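Local coordinates for mandelate racemase/muconate lactonizing enzyme family protein (Sulfitobacter sp. NAS-14.1, PDB 3T4W) that probably acts as a lyase or related enzyme of the enolase superfamily, in the mandelate racemase/muconate lactonizing family, at residues R131-P134 / V135-I139; K373-G377 / F378-P382. All coordinates share one frame; numbering follows the deposited sequence.

Contact 1: residues R131-P134 / V135-I139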
ATOM      1  N   ARG A 131       0.659 -15.540 -47.641  1.00 17.94           N
ATOM      2  CA  ARG A 131      -0.741 -15.854 -47.380  1.00 19.27           C
ATOM      3  C   ARG A 131      -1.650 -15.102 -48.354  1.00 16.31           C
ATOM      4  O   ARG A 131      -2.865 -15.293 -48.362  1.00 12.38           O
ATOM      5  CB  ARG A 131      -1.112 -15.455 -45.943  1.00 17.12           C
ATOM      6  CG  ARG A 131      -0.120 -15.891 -44.865  1.00 18.10           C
ATOM      7  CD  ARG A 131      -0.479 -17.251 -44.317  1.00 20.47           C
ATOM      8  NE  ARG A 131       0.061 -17.478 -42.978  1.00 17.28           N
ATOM      9  CZ  ARG A 131       1.012 -18.361 -42.694  1.00 17.12           C
ATOM     10  NH1 ARG A 131       1.545 -19.099 -43.659  1.00 26.74           N
ATOM     11  NH2 ARG A 131       1.431 -18.515 -41.447  1.00 19.53           N
ATOM     12  N   ASP A 132      -1.051 -14.233 -49.163  1.00 16.16           N
ATOM     13  CA  ASP A 132      -1.808 -13.279 -49.967  1.00 15.75           C
ATOM     14  C   ASP A 132      -2.876 -12.543 -49.149  1.00 12.85           C
ATOM     15  O   ASP A 132      -4.036 -12.492 -49.543  1.00 14.52           O
ATOM     16  CB  ASP A 132      -2.455 -13.976 -51.164  1.00 16.35           C
ATOM     17  CG  ASP A 132      -2.873 -13.001 -52.242  1.00 19.06           C
ATOM     18  OD1 ASP A 132      -2.400 -11.843 -52.216  1.00 24.35           O
ATOM     19  OD2 ASP A 132      -3.663 -13.393 -53.122  1.00 24.63           O
ATOM     20  N   ARG A 133      -2.483 -11.981 -48.008  1.00 14.14           N
ATOM     21  CA  ARG A 133      -3.394 -11.191 -47.176  1.00 15.56           C
ATOM     22  C   ARG A 133      -2.661  -9.988 -46.591  1.00 16.20           C
ATOM     23  O   ARG A 133      -1.440  -9.985 -46.518  1.00 14.98           O
ATOM     24  CB  ARG A 133      -3.977 -12.036 -46.034  1.00 15.16           C
ATOM     25  CG  ARG A 133      -4.681 -13.328 -46.470  1.00 17.88           C
ATOM     26  CD  ARG A 133      -5.997 -13.063 -47.198  1.00 12.09           C
ATOM     27  NE  ARG A 133      -6.921 -12.286 -46.385  1.00 11.79           N
ATOM     28  CZ  ARG A 133      -7.453 -11.125 -46.757  1.00 15.81           C
ATOM     29  NH1 ARG A 133      -7.165 -10.619 -47.947  1.00 11.22           N
ATOM     30  NH2 ARG A 133      -8.285 -10.474 -45.945  1.00 14.01           N
ATOM     31  N   PRO A 134      -3.408  -8.951 -46.186  1.00 16.31           N
ATOM     32  CA  PRO A 134      -2.780  -7.834 -45.481  1.00 14.18           C
ATOM     33  C   PRO A 134      -2.377  -8.297 -44.088  1.00 17.71           C
ATOM     34  O   PRO A 134      -2.996  -9.224 -43.561  1.00 16.86           O
ATOM     35  CB  PRO A 134      -3.907  -6.798 -45.384  1.00 14.14           C
ATOM     36  CG  PRO A 134      -4.922  -7.222 -46.403  1.00 15.13           C
ATOM     37  CD  PRO A 134      -4.839  -8.712 -46.434  1.00 14.23           C
ATOM     38  N   VAL A 135      -1.361  -7.668 -43.502  1.00 15.56           N
ATOM     39  CA  VAL A 135      -0.861  -8.075 -42.192  1.00 14.62           C
ATOM     40  C   VAL A 135      -1.942  -8.089 -41.107  1.00 12.31           C
ATOM     41  O   VAL A 135      -2.019  -9.027 -40.311  1.00 12.75           O
ATOM     42  CB  VAL A 135       0.335  -7.204 -41.745  1.00 13.47           C
ATOM     43  CG1 VAL A 135       0.682  -7.457 -40.283  1.00  9.82           C
ATOM     44  CG2 VAL A 135       1.525  -7.486 -42.628  1.00 13.47           C
ATOM     45  N   TYR A 136      -2.782  -7.062 -41.073  1.00 12.34           N
ATOM     46  CA  TYR A 136      -3.787  -6.981 -40.020  1.00 12.33           C
ATOM     47  C   TYR A 136      -4.719  -8.182 -40.053  1.00 12.82           C
ATOM     48  O   TYR A 136      -5.234  -8.594 -39.020  1.00 14.01           O
ATOM     49  CB  TYR A 136      -4.572  -5.668 -40.072  1.00 12.65           C
ATOM     50  CG  TYR A 136      -5.355  -5.434 -41.342  1.00 13.99           C
ATOM     51  CD1 TYR A 136      -6.555  -6.094 -41.579  1.00 13.15           C
ATOM     52  CD2 TYR A 136      -4.908  -4.530 -42.292  1.00 13.87           C
ATOM     53  CE1 TYR A 136      -7.268  -5.875 -42.737  1.00 12.98           C
ATOM     54  CE2 TYR A 136      -5.621  -4.301 -43.448  1.00 15.32           C
ATOM     55  CZ  TYR A 136      -6.793  -4.977 -43.666  1.00 13.06           C
ATOM     56  OH  TYR A 136      -7.492  -4.738 -44.818  1.00 11.79           O
ATOM     57  N   ALA A 137      -4.904  -8.762 -41.233  1.00 13.18           N
ATOM     58  CA  ALA A 137      -5.776  -9.920 -41.373  1.00 14.78           C
ATOM     59  C   ALA A 137      -5.191 -11.154 -40.689  1.00 14.61           C
ATOM     60  O   ALA A 137      -5.906 -12.114 -40.393  1.00 17.20           O
ATOM     61  CB  ALA A 137      -6.053 -10.203 -42.846  1.00 14.20           C
ATOM     62  N   LEU A 138      -3.890 -11.124 -40.438  1.00 12.75           N
ATOM     63  CA  LEU A 138      -3.207 -12.271 -39.851  1.00 13.99           C
ATOM     64  C   LEU A 138      -3.099 -12.111 -38.344  1.00 13.37           C
ATOM     65  O   LEU A 138      -2.773 -13.057 -37.632  1.00 13.34           O
ATOM     66  CB  LEU A 138      -1.817 -12.442 -40.479  1.00 13.65           C
ATOM     67  CG  LEU A 138      -1.813 -12.566 -42.013  1.00 14.96           C
ATOM     68  CD1 LEU A 138      -0.398 -12.563 -42.581  1.00 17.17           C
ATOM     69  CD2 LEU A 138      -2.563 -13.814 -42.462  1.00 14.55           C
ATOM     70  N   ILE A 139      -3.397 -10.908 -37.864  1.00 14.31           N
ATOM     71  CA  ILE A 139      -3.259 -10.588 -36.452  1.00 12.53           C
ATOM     72  C   ILE A 139      -4.573 -10.111 -35.798  1.00 13.72           C
ATOM     73  O   ILE A 139      -4.593  -9.150 -35.031  1.00 14.73           O
ATOM     74  CB  ILE A 139      -2.117  -9.560 -36.229  1.00 16.10           C
ATOM     75  CG1 ILE A 139      -2.402  -8.244 -36.956  1.00 15.23           C
ATOM     76  CG2 ILE A 139      -0.778 -10.118 -36.718  1.00 13.56           C
ATOM     77  CD1 ILE A 139      -1.281  -7.216 -36.803  1.00 13.80           C
TER
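P134 and Y136 meet with the proline lying over one face of the phenol. CB of P134 stands 3.9 Å from the centroid of the Y136 ring and 25° off its normal, a CH-pi contact displaced toward the CE2 rim, where CB comes within 3.6 Å of CE2. The ring reaches that place because CG of Y136 sits between its own backbone N and carbonyl carbon (chi1 61°), which folds the aromatic group back along the chain. Its hydroxyl is hydrogen-bonded to the backbone O of P382, and the ring of H345, from helix 337-349, packs against the Y136 ring. The proline ring also packs on R133: CD of P134 lies 3.3 Å above the plane of the R133 guanidinium, toward its rim, while CB of A137 approaches the same group obliquely, 3.8 Å from NH2. Here the chain leaves helix 110-130 through a Schellman motif with D132 at positive phi, then makes a short stretch with helical backbone angles but without regular helix bonds before entering the barrel domain of the enolase superfamily fold. A137 N bonds to P134 O at 3.0 Å, three residues back; the bond is bent, 135° at the hydrogen, and the donor stands above the carbonyl plane. Farther along, the branched end of L138 crosses the stem of R131, with CD1 and CD2 each 4.0 Å from CG of the arginine. R131 forms a salt bridge with E90 of its own chain, and R133 with E90 of the second subunit.

Contact 2: residues K373-G377 / F378-P382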
ATOM      1  N   LYS A 373      -1.495   6.033 -47.920  1.00 19.38           N
ATOM      2  CA  LYS A 373      -1.556   7.481 -47.795  1.00 18.01           C
ATOM      3  C   LYS A 373      -2.586   7.923 -46.759  1.00 19.84           C
ATOM      4  O   LYS A 373      -3.576   7.230 -46.513  1.00 20.05           O
ATOM      5  CB  LYS A 373      -1.859   8.123 -49.155  1.00 20.49           C
ATOM      6  CG  LYS A 373      -3.288   7.892 -49.638  1.00 29.10           C
ATOM      7  CD  LYS A 373      -3.515   8.402 -51.061  1.00 27.13           C
ATOM      8  CE  LYS A 373      -2.748   7.567 -52.068  1.00 31.20           C
ATOM      9  NZ  LYS A 373      -2.958   8.031 -53.468  1.00 42.94           N
ATOM     10  N   VAL A 374      -2.329   9.072 -46.141  1.00 20.44           N
ATOM     11  CA  VAL A 374      -3.299   9.721 -45.273  1.00 20.54           C
ATOM     12  C   VAL A 374      -4.281  10.453 -46.171  1.00 18.59           C
ATOM     13  O   VAL A 374      -3.877  11.062 -47.159  1.00 19.86           O
ATOM     14  CB  VAL A 374      -2.630  10.739 -44.317  1.00 18.16           C
ATOM     15  CG1 VAL A 374      -3.673  11.390 -43.414  1.00 18.22           C
ATOM     16  CG2 VAL A 374      -1.551  10.070 -43.485  1.00 14.51           C
ATOM     17  N   GLU A 375      -5.566  10.378 -45.838  1.00 17.83           N
ATOM     18  CA  GLU A 375      -6.607  11.065 -46.599  1.00 21.84           C
ATOM     19  C   GLU A 375      -7.595  11.734 -45.654  1.00 19.55           C
ATOM     20  O   GLU A 375      -8.250  11.059 -44.860  1.00 17.34           O
ATOM     21  CB  GLU A 375      -7.364  10.078 -47.489  1.00 21.64           C
ATOM     22  CG  GLU A 375      -6.480   9.203 -48.352  1.00 27.69           C
ATOM     23  CD  GLU A 375      -7.255   8.094 -49.035  1.00 30.45           C
ATOM     24  OE1 GLU A 375      -7.136   6.925 -48.604  1.00 33.63           O
ATOM     25  OE2 GLU A 375      -7.993   8.392 -49.996  1.00 32.44           O
ATOM     26  N   ASP A 376      -7.704  13.054 -45.742  1.00 18.93           N
ATOM     27  CA  ASP A 376      -8.631  13.794 -44.891  1.00 22.62           C
ATOM     28  C   ASP A 376      -8.468  13.410 -43.418  1.00 21.12           C
ATOM     29  O   ASP A 376      -9.454  13.218 -42.699  1.00 20.14           O
ATOM     30  CB  ASP A 376     -10.071  13.552 -45.348  1.00 20.93           C
ATOM     31  CG  ASP A 376     -10.272  13.868 -46.819  1.00 31.05           C
ATOM     32  OD1 ASP A 376      -9.626  14.822 -47.310  1.00 28.47           O
ATOM     33  OD2 ASP A 376     -11.069  13.163 -47.484  1.00 28.83           O
ATOM     34  N   GLY A 377      -7.220  13.280 -42.986  1.00 18.19           N
ATOM     35  CA  GLY A 377      -6.917  13.019 -41.592  1.00 16.72           C
ATOM     36  C   GLY A 377      -6.955  11.560 -41.178  1.00 17.33           C
ATOM     37  O   GLY A 377      -6.642  11.235 -40.032  1.00 18.05           O
ATOM     38  N   PHE A 378      -7.327  10.672 -42.092  1.00 15.86           N
ATOM     39  CA  PHE A 378      -7.475   9.265 -41.733  1.00 15.04           C
ATOM     40  C   PHE A 378      -6.731   8.331 -42.668  1.00 18.32           C
ATOM     41  O   PHE A 378      -6.383   8.703 -43.787  1.00 19.40           O
ATOM     42  CB  PHE A 378      -8.952   8.874 -41.673  1.00 17.43           C
ATOM     43  CG  PHE A 378      -9.666   9.406 -40.466  1.00 17.24           C
ATOM     44  CD1 PHE A 378      -9.911   8.587 -39.375  1.00 17.15           C
ATOM     45  CD2 PHE A 378     -10.089  10.728 -40.419  1.00 16.77           C
ATOM     46  CE1 PHE A 378     -10.573   9.074 -38.249  1.00 17.28           C
ATOM     47  CE2 PHE A 378     -10.748  11.225 -39.300  1.00 18.54           C
ATOM     48  CZ  PHE A 378     -10.989  10.393 -38.212  1.00 16.84           C
ATOM     49  N   ILE A 379      -6.474   7.116 -42.197  1.00 18.01           N
ATOM     50  CA  ILE A 379      -5.807   6.121 -43.018  1.00 16.14           C
ATOM     51  C   ILE A 379      -6.684   4.886 -43.171  1.00 18.55           C
ATOM     52  O   ILE A 379      -7.117   4.296 -42.181  1.00 20.46           O
ATOM     53  CB  ILE A 379      -4.433   5.718 -42.449  1.00 16.39           C
ATOM     54  CG1 ILE A 379      -3.587   6.954 -42.135  1.00 17.01           C
ATOM     55  CG2 ILE A 379      -3.699   4.831 -43.432  1.00 16.45           C
ATOM     56  CD1 ILE A 379      -3.800   7.525 -40.730  1.00 14.52           C
ATOM     57  N   THR A 380      -6.947   4.505 -44.417  1.00 17.17           N
ATOM     58  CA  THR A 380      -7.785   3.351 -44.712  1.00 16.02           C
ATOM     59  C   THR A 380      -6.963   2.070 -44.640  1.00 16.50           C
ATOM     60  O   THR A 380      -5.811   2.046 -45.075  1.00 18.66           O
ATOM     61  CB  THR A 380      -8.422   3.482 -46.108  1.00 18.04           C
ATOM     62  OG1 THR A 380      -9.159   4.708 -46.180  1.00 18.09           O
ATOM     63  CG2 THR A 380      -9.357   2.318 -46.386  1.00 14.04           C
ATOM     64  N   ALA A 381      -7.548   1.013 -44.080  1.00 13.60           N
ATOM     65  CA  ALA A 381      -6.839  -0.253 -43.923  1.00 13.89           C
ATOM     66  C   ALA A 381      -6.340  -0.734 -45.276  1.00 17.30           C
ATOM     67  O   ALA A 381      -7.132  -0.930 -46.198  1.00 17.73           O
ATOM     68  CB  ALA A 381      -7.743  -1.300 -43.294  1.00 14.09           C
ATOM     69  N   PRO A 382      -5.022  -0.922 -45.405  1.00 15.13           N
ATOM     70  CA  PRO A 382      -4.481  -1.302 -46.710  1.00 16.09           C
ATOM     71  C   PRO A 382      -5.126  -2.597 -47.187  1.00 16.93           C
ATOM     72  O   PRO A 382      -5.669  -3.345 -46.376  1.00 16.03           O
ATOM     73  CB  PRO A 382      -2.985  -1.496 -46.431  1.00 15.28           C
ATOM     74  CG  PRO A 382      -2.713  -0.682 -45.204  1.00 15.16           C
ATOM     75  CD  PRO A 382      -3.972  -0.784 -44.383  1.00 15.61           C
TER
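With CG anti to its own carbonyl carbon (chi1 -74°), F378 lays its ring back beside the turn that precedes it, CD2 lying 3.3 Å from C of G377. The carbonyl O of D376 lies at the edge of this ring, in its plane, 3.4 Å from CD2. On the next residue the same kind of first torsion (chi1 -50°) carries CG1 of I379 across to V374, whose CG2 it meets obliquely at 4.0 Å. The backbone between is a type I' beta turn from E375 to F378 closed by a single antiparallel hydrogen-bonded bridge, as in a tight hairpin, with D376 and G377 at its corners. E375 N gives F378 O a nearly straight bond of 2.8 Å that runs close to the line of the carbonyl. In return F378 N reaches E375 O at 2.9 Å, this time from above the carbonyl plane. R146, on the neighbouring strand 146-152, makes a cation-pi contact with the F378 ring. With an alanine here, the R146 cation would probably lose its aromatic partner and the D376 carbonyl the ring edge beside it. V374 and I379 both pack on W340 of helix 337-349.

Overall arrangement
Followed from the N terminus, the chain first makes contact 1, a tight turn between helix 110-130 and strand 146-152. Most of the barrel strands and helices come next, and only then does contact 2 turn the chain back into strand 378-380. Each is a local closure, and the two stand in series, neither enclosing nor crossing the other. Their centres are 18 Å apart, yet they touch through Y136 and the end of 378-382, where A381 packs against the tyrosine ring beside the hydroxyl's bond to P382. Residues 131-139 and 378-382 thus join the loop after helix 110-130 to the barrel strand 378-380, which runs antiparallel to strand 146-152, and both contacts lean on helix 337-349.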